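Side-chain contacts in bacterial regulatory proteins, TetR family (Nitrosomonas europaea, PDB 3NI7), which probably binds DNA as a transcriptional regulator of the TetR family: residues T23-V28 / R99-Q104; S126-W131 / T154-T159. One frame throughout, in Å; residues are numbered along the deposited sequence.

Overall arrangement
Contacts 1 and 2 lie on opposite sides of the chain's centre, with their own centres 23 Å apart and their nearest atoms about 9 Å apart, so they do not touch. Contact 1 joins the loop ahead of the predicted helix-turn-helix motif to helix 99-108, and no other chain of the assembly reaches its segments. Contact 2 pairs helix 115-135 with helix 149-164, both of which also face the second subunit. Helices 99-108 and 115-135 follow each other in sequence. The chain thus passes from a helix touching the loop that leads into the predicted DNA-binding motif to helices that meet the second subunit, consistent with the N-terminal DNA-binding and C-terminal dimerisation parts of TetR-type regulators.

Contact 1. Residues T23-V28 / R99-Q104; sequences TSWEAV and RKVTRQ
The loop that carries Ser24 and Trp25 leads from helix 7-22 into the predicted helix-turn-helix motif of this TetR-family protein, and here it meets Gln104 and Val101 on helix 99-108. Backbones come closest at Trp25 and Val101, whose CA atoms are 6.2 Å apart. On the helix side Gln104 does most of the joining. Its CG stands beside its own backbone N (chi1 -74°) and the chain runs on extended, which carries the terminal amide across to the start of the loop. There Gln104 OE1 accepts a weak hydrogen bond from the backbone N of Trp25, at 3.5 Å with an N-H...O angle of 143°, while Gln104 NE2 lies 3.7 Å from Ser24 CB. Nearer the helix, Gln104 CB packs on Trp25 CB at 3.9 Å. The indole leaves this point with CG opposite the backbone N (chi1 174°), and its CE3 comes obliquely to within 4.4 Å of Val101 CG1, a loose apolar touch. An alanine in place of Gln104 would probably leave the Trp25 N-H without this acceptor and open a gap beside Ser24 CB, so that the loop is less firmly tied to the helix. The loop is also shaped from within: residues Trp25 to Val28 form a type I beta turn, and Ser24 OG takes a weak hydrogen bond from Ala27 N. Beyond the two segments, Lys51, the first residue of helix 51-69, makes a cation-pi contact with Trp25 and a hydrogen bond to its carbonyl O. Helix 7-22 lies alongside, its Ala20 touching Trp25 and Val101, while Thr102 turns away from the loop and bonds Trp58 of helix 51-69.

Contact 2. Residues S126-W131 / T154-T159; sequences SRTVQW and TIYLMT
Within segments 126-131 and 154-159, on helices 115-135 and 149-164, the CA atoms of Val129 and Tyr156 are the nearest pair, 7.6 Å apart, and the side chain of Tyr156 reaches from one helix to the other. Tyr156 holds its ring opposite the backbone N (chi1 165°), and that projects it from its own helix towards the other, where Thr128 and Val129 receive it with methyl groups. Val129 CG2, the branch beside its backbone N, approaches Tyr156 CD2 at 3.8 Å. Farther out, Thr128 crosses the tyrosine at about a right angle, its CG2 lying 3.6 Å from Tyr156 OH and 4.1 Å from Tyr156 CZ. Both methyls come to the ring obliquely, one near its root and one near its hydroxyl. No hydrogen bond passes between the two segments, and the contact is van der Waals in character although a threonine and a tyrosine take part. The threonine hydroxyl is engaged elsewhere: with CG2 opposite the backbone N, OG1 is left beside that N and bonds the carbonyl O of Arg124, one turn back in its own helix. Thr159 behaves alike, its OG1 giving a 2.7 Å bond to Ile155 O from the face of the carbonyl plane opposite to that used by Thr159 N, so that this oxygen holds two donors. All three touching residues are buried. Helix 80-96 closes on Tyr156 through Ile88 and through Trp91, whose ring meets the tyrosine's with the planes at about 45°; Met66 of helix 51-69 packs on Thr128. The same two segments also meet the second subunit, where Leu157 packs on Leu157 of the other chain and Ser126 OG bonds Thr151 OG1 of that chain, consistent with the helical dimer interface of TetR-type regulators.

Contact 1. Residues T23-V28 / R99-Q104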
loop_
_atom_site.group_PDB
_atom_site.type_symbol
_atom_site.label_atom_id
_atom_site.label_comp_id
_atom_site.label_asym_id
_atom_site.label_seq_id
_atom_site.Cartn_x
_atom_site.Cartn_y
_atom_site.Cartn_z
ATOM N N THR A 23 22.562 12.634 -8.549
ATOM C CA THR A 23 22.779 12.926 -7.141
ATOM C C THR A 23 21.795 12.235 -6.230
ATOM O O THR A 23 22.080 11.157 -5.765
ATOM C CB THR A 23 22.780 14.436 -6.908
ATOM O OG1 THR A 23 21.504 14.977 -7.263
ATOM C CG2 THR A 23 23.790 15.002 -7.774
ATOM N N SER A 24 20.684 12.887 -5.948
ATOM C CA SER A 24 19.508 12.260 -5.401
ATOM C C SER A 24 18.377 13.263 -5.625
ATOM O O SER A 24 18.588 14.347 -6.154
ATOM C CB SER A 24 19.601 11.887 -3.916
ATOM O OG SER A 24 19.900 13.002 -3.120
ATOM N N TRP A 25 17.170 12.871 -5.258
ATOM C CA TRP A 25 16.009 13.727 -5.288
ATOM C C TRP A 25 16.154 14.791 -4.199
ATOM O O TRP A 25 16.140 16.020 -4.494
ATOM C CB TRP A 25 14.746 12.890 -5.062
ATOM C CG TRP A 25 13.543 13.678 -4.931
ATOM C CD1 TRP A 25 12.755 13.791 -3.839
ATOM C CD2 TRP A 25 12.980 14.511 -5.931
ATOM N NE1 TRP A 25 11.721 14.652 -4.096
ATOM C CE2 TRP A 25 11.847 15.116 -5.375
ATOM C CE3 TRP A 25 13.330 14.810 -7.247
ATOM C CZ2 TRP A 25 11.063 16.004 -6.086
ATOM C CZ3 TRP A 25 12.552 15.699 -7.958
ATOM C CH2 TRP A 25 11.441 16.288 -7.382
ATOM N N GLU A 26 16.309 14.347 -2.950
ATOM C CA GLU A 26 16.530 15.270 -1.814
ATOM C C GLU A 26 17.491 16.405 -2.139
ATOM O O GLU A 26 17.229 17.547 -1.813
ATOM C CB GLU A 26 17.086 14.530 -0.620
ATOM C CG GLU A 26 17.321 15.404 0.582
ATOM C CD GLU A 26 18.635 15.101 1.266
ATOM O OE1 GLU A 26 18.908 13.894 1.546
ATOM O OE2 GLU A 26 19.382 16.087 1.530
ATOM N N ALA A 27 18.588 16.079 -2.804
ATOM C CA ALA A 27 19.596 17.058 -3.211
ATOM C C ALA A 27 19.115 18.082 -4.260
ATOM O O ALA A 27 19.790 19.131 -4.489
ATOM C CB ALA A 27 20.809 16.336 -3.746
ATOM N N VAL A 28 17.971 17.811 -4.892
ATOM C CA VAL A 28 17.568 18.630 -6.025
ATOM C C VAL A 28 16.975 19.968 -5.588
ATOM O O VAL A 28 15.974 19.998 -4.866
ATOM C CB VAL A 28 16.510 17.960 -6.884
ATOM C CG1 VAL A 28 15.977 18.976 -7.903
ATOM C CG2 VAL A 28 17.060 16.748 -7.567
ATOM N N ARG A 99 13.116 4.971 -12.446
ATOM C CA ARG A 99 12.627 4.207 -11.321
ATOM C C ARG A 99 13.189 4.675 -9.962
ATOM O O ARG A 99 12.409 4.994 -9.064
ATOM C CB ARG A 99 12.953 2.759 -11.545
ATOM C CG ARG A 99 12.102 1.800 -10.758
ATOM C CD ARG A 99 12.187 0.359 -11.373
ATOM N NE ARG A 99 13.553 0.110 -11.804
ATOM C CZ ARG A 99 14.538 -0.133 -10.955
ATOM N NH1 ARG A 99 14.285 -0.222 -9.637
ATOM N NH2 ARG A 99 15.782 -0.290 -11.415
ATOM N N LYS A 100 14.520 4.724 -9.813
ATOM C CA LYS A 100 15.161 5.157 -8.539
ATOM C C LYS A 100 14.721 6.594 -8.089
ATOM O O LYS A 100 14.576 6.878 -6.894
ATOM C CB LYS A 100 16.706 5.075 -8.591
ATOM N N VAL A 101 14.527 7.510 -9.024
ATOM C CA VAL A 101 14.062 8.849 -8.644
ATOM C C VAL A 101 12.625 8.745 -8.128
ATOM O O VAL A 101 12.288 9.218 -7.025
ATOM C CB VAL A 101 14.113 9.788 -9.845
ATOM C CG1 VAL A 101 13.324 11.043 -9.595
ATOM C CG2 VAL A 101 15.537 10.083 -10.183
ATOM N N THR A 102 11.780 8.121 -8.940
ATOM C CA THR A 102 10.400 7.901 -8.558
ATOM C C THR A 102 10.336 7.288 -7.173
ATOM O O THR A 102 9.607 7.747 -6.326
ATOM C CB THR A 102 9.701 6.950 -9.506
ATOM O OG1 THR A 102 9.624 7.558 -10.804
ATOM C CG2 THR A 102 8.323 6.650 -9.011
ATOM N N ARG A 103 11.110 6.248 -6.935
ATOM C CA ARG A 103 11.116 5.636 -5.624
ATOM C C ARG A 103 11.406 6.692 -4.586
ATOM O O ARG A 103 10.678 6.813 -3.608
ATOM C CB ARG A 103 12.140 4.490 -5.523
ATOM C CG ARG A 103 12.150 3.805 -4.138
ATOM C CD ARG A 103 12.923 2.473 -4.081
ATOM N NE ARG A 103 14.315 2.592 -4.519
ATOM C CZ ARG A 103 14.839 2.025 -5.613
ATOM N NH1 ARG A 103 14.108 1.282 -6.445
ATOM N NH2 ARG A 103 16.124 2.206 -5.888
ATOM N N GLN A 104 12.463 7.459 -4.808
ATOM C CA GLN A 104 12.893 8.461 -3.852
ATOM C C GLN A 104 11.785 9.476 -3.598
ATOM O O GLN A 104 11.510 9.835 -2.452
ATOM C CB GLN A 104 14.168 9.127 -4.347
ATOM C CG GLN A 104 15.385 8.200 -4.194
ATOM C CD GLN A 104 16.699 8.811 -4.727
ATOM O OE1 GLN A 104 16.716 9.455 -5.779
ATOM N NE2 GLN A 104 17.795 8.613 -3.991
#

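Contact 2. Residues S126-W131 / T154-T159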
loop_
_atom_site.group_PDB
_atom_site.type_symbol
_atom_site.label_atom_id
_atom_site.label_comp_id
_atom_site.label_asym_id
_atom_site.label_seq_id
_atom_site.Cartn_x
_atom_site.Cartn_y
_atom_site.Cartn_z
ATOM N N SER A 126 -7.195 7.184 -5.944
ATOM C CA SER A 126 -8.583 6.829 -6.195
ATOM C C SER A 126 -8.967 7.156 -7.616
ATOM O O SER A 126 -9.457 6.306 -8.331
ATOM C CB SER A 126 -9.539 7.524 -5.240
ATOM O OG SER A 126 -9.272 7.126 -3.920
ATOM N N ARG A 127 -8.712 8.377 -8.061
ATOM C CA ARG A 127 -9.103 8.729 -9.434
ATOM C C ARG A 127 -8.442 7.775 -10.390
ATOM O O ARG A 127 -9.048 7.328 -11.358
ATOM C CB ARG A 127 -8.704 10.141 -9.838
ATOM C CG ARG A 127 -9.390 10.540 -11.215
ATOM C CD ARG A 127 -8.898 11.907 -11.804
ATOM N NE ARG A 127 -9.715 12.439 -12.923
ATOM C CZ ARG A 127 -9.598 12.087 -14.211
ATOM N NH1 ARG A 127 -8.715 11.157 -14.593
ATOM N NH2 ARG A 127 -10.380 12.661 -15.127
ATOM N N THR A 128 -7.173 7.497 -10.125
ATOM C CA THR A 128 -6.389 6.646 -11.035
ATOM C C THR A 128 -7.002 5.260 -11.136
ATOM O O THR A 128 -7.306 4.752 -12.221
ATOM C CB THR A 128 -4.937 6.504 -10.572
ATOM O OG1 THR A 128 -4.393 7.790 -10.188
ATOM C CG2 THR A 128 -4.140 5.932 -11.684
ATOM N N VAL A 129 -7.249 4.686 -9.971
ATOM C CA VAL A 129 -7.864 3.402 -9.890
ATOM C C VAL A 129 -9.218 3.418 -10.544
ATOM O O VAL A 129 -9.600 2.446 -11.206
ATOM C CB VAL A 129 -7.963 2.939 -8.415
ATOM C CG1 VAL A 129 -9.090 1.870 -8.193
ATOM C CG2 VAL A 129 -6.580 2.412 -7.963
ATOM N N GLN A 130 -9.985 4.477 -10.343
ATOM C CA GLN A 130 -11.364 4.450 -10.845
ATOM C C GLN A 130 -11.383 4.722 -12.323
ATOM O O GLN A 130 -12.256 4.250 -13.049
ATOM C CB GLN A 130 -12.204 5.437 -10.108
ATOM C CG GLN A 130 -12.404 5.004 -8.683
ATOM C CD GLN A 130 -13.078 6.028 -7.878
ATOM O OE1 GLN A 130 -13.309 7.143 -8.351
ATOM N NE2 GLN A 130 -13.424 5.671 -6.648
ATOM N N TRP A 131 -10.352 5.441 -12.746
ATOM C CA TRP A 131 -10.141 5.806 -14.121
ATOM C C TRP A 131 -9.719 4.571 -14.901
ATOM O O TRP A 131 -10.161 4.364 -16.025
ATOM C CB TRP A 131 -9.029 6.879 -14.218
ATOM C CG TRP A 131 -8.830 7.306 -15.603
ATOM C CD1 TRP A 131 -9.455 8.303 -16.206
ATOM C CD2 TRP A 131 -8.018 6.686 -16.599
ATOM N NE1 TRP A 131 -9.096 8.379 -17.515
ATOM C CE2 TRP A 131 -8.211 7.375 -17.778
ATOM C CE3 TRP A 131 -7.157 5.602 -16.606
ATOM C CZ2 TRP A 131 -7.553 7.050 -18.952
ATOM C CZ3 TRP A 131 -6.502 5.283 -17.779
ATOM C CH2 TRP A 131 -6.714 6.001 -18.930
ATOM N N THR A 154 -5.859 -2.625 -3.969
ATOM C CA THR A 154 -4.848 -3.287 -3.193
ATOM C C THR A 154 -3.827 -3.831 -4.135
ATOM O O THR A 154 -2.654 -3.854 -3.828
ATOM C CB THR A 154 -5.432 -4.378 -2.375
ATOM O OG1 THR A 154 -6.329 -3.781 -1.414
ATOM C CG2 THR A 154 -4.322 -5.151 -1.656
ATOM N N ILE A 155 -4.268 -4.231 -5.315
ATOM C CA ILE A 155 -3.328 -4.773 -6.296
ATOM C C ILE A 155 -2.474 -3.683 -6.892
ATOM O O ILE A 155 -1.260 -3.843 -7.099
ATOM C CB ILE A 155 -4.025 -5.588 -7.432
ATOM C CG1 ILE A 155 -4.645 -6.903 -6.869
ATOM C CG2 ILE A 155 -3.013 -5.958 -8.504
ATOM C CD1 ILE A 155 -5.788 -7.540 -7.731
ATOM N N TYR A 156 -3.098 -2.563 -7.189
ATOM C CA TYR A 156 -2.352 -1.495 -7.856
ATOM C C TYR A 156 -1.312 -0.923 -6.905
ATOM O O TYR A 156 -0.147 -0.843 -7.216
ATOM C CB TYR A 156 -3.295 -0.508 -8.419
ATOM C CG TYR A 156 -2.723 0.785 -8.815
ATOM C CD1 TYR A 156 -2.188 1.006 -10.085
ATOM C CD2 TYR A 156 -2.815 1.863 -7.940
ATOM C CE1 TYR A 156 -1.690 2.283 -10.443
ATOM C CE2 TYR A 156 -2.323 3.112 -8.272
ATOM C CZ TYR A 156 -1.775 3.319 -9.508
ATOM O OH TYR A 156 -1.363 4.616 -9.716
ATOM N N LEU A 157 -1.704 -0.705 -5.682
ATOM C CA LEU A 157 -0.727 -0.393 -4.664
ATOM C C LEU A 157 0.416 -1.395 -4.567
ATOM O O LEU A 157 1.572 -1.027 -4.640
ATOM C CB LEU A 157 -1.412 -0.284 -3.302
ATOM C CG LEU A 157 -2.188 1.022 -3.193
ATOM C CD1 LEU A 157 -2.634 1.272 -1.796
ATOM C CD2 LEU A 157 -1.309 2.097 -3.599
HETATM N N MSE A 158 0.096 -2.667 -4.376
HETATM C CA MSE A 158 1.146 -3.657 -4.106
HETATM C C MSE A 158 2.110 -3.785 -5.263
HETATM O O MSE A 158 3.334 -3.777 -5.082
HETATM C CB MSE A 158 0.562 -5.009 -3.878
HETATM C CG MSE A 158 0.399 -5.422 -2.451
HETATM SE SE MSE A 158 -0.088 -7.401 -2.604
HETATM C CE MSE A 158 0.029 -7.888 -0.670
ATOM N N THR A 159 1.555 -3.870 -6.460
ATOM C CA THR A 159 2.385 -3.990 -7.630
ATOM C C THR A 159 3.354 -2.826 -7.676
ATOM O O THR A 159 4.533 -3.001 -7.979
ATOM C CB THR A 159 1.561 -3.949 -8.868
ATOM O OG1 THR A 159 0.560 -4.945 -8.764
ATOM C CG2 THR A 159 2.397 -4.235 -10.084
#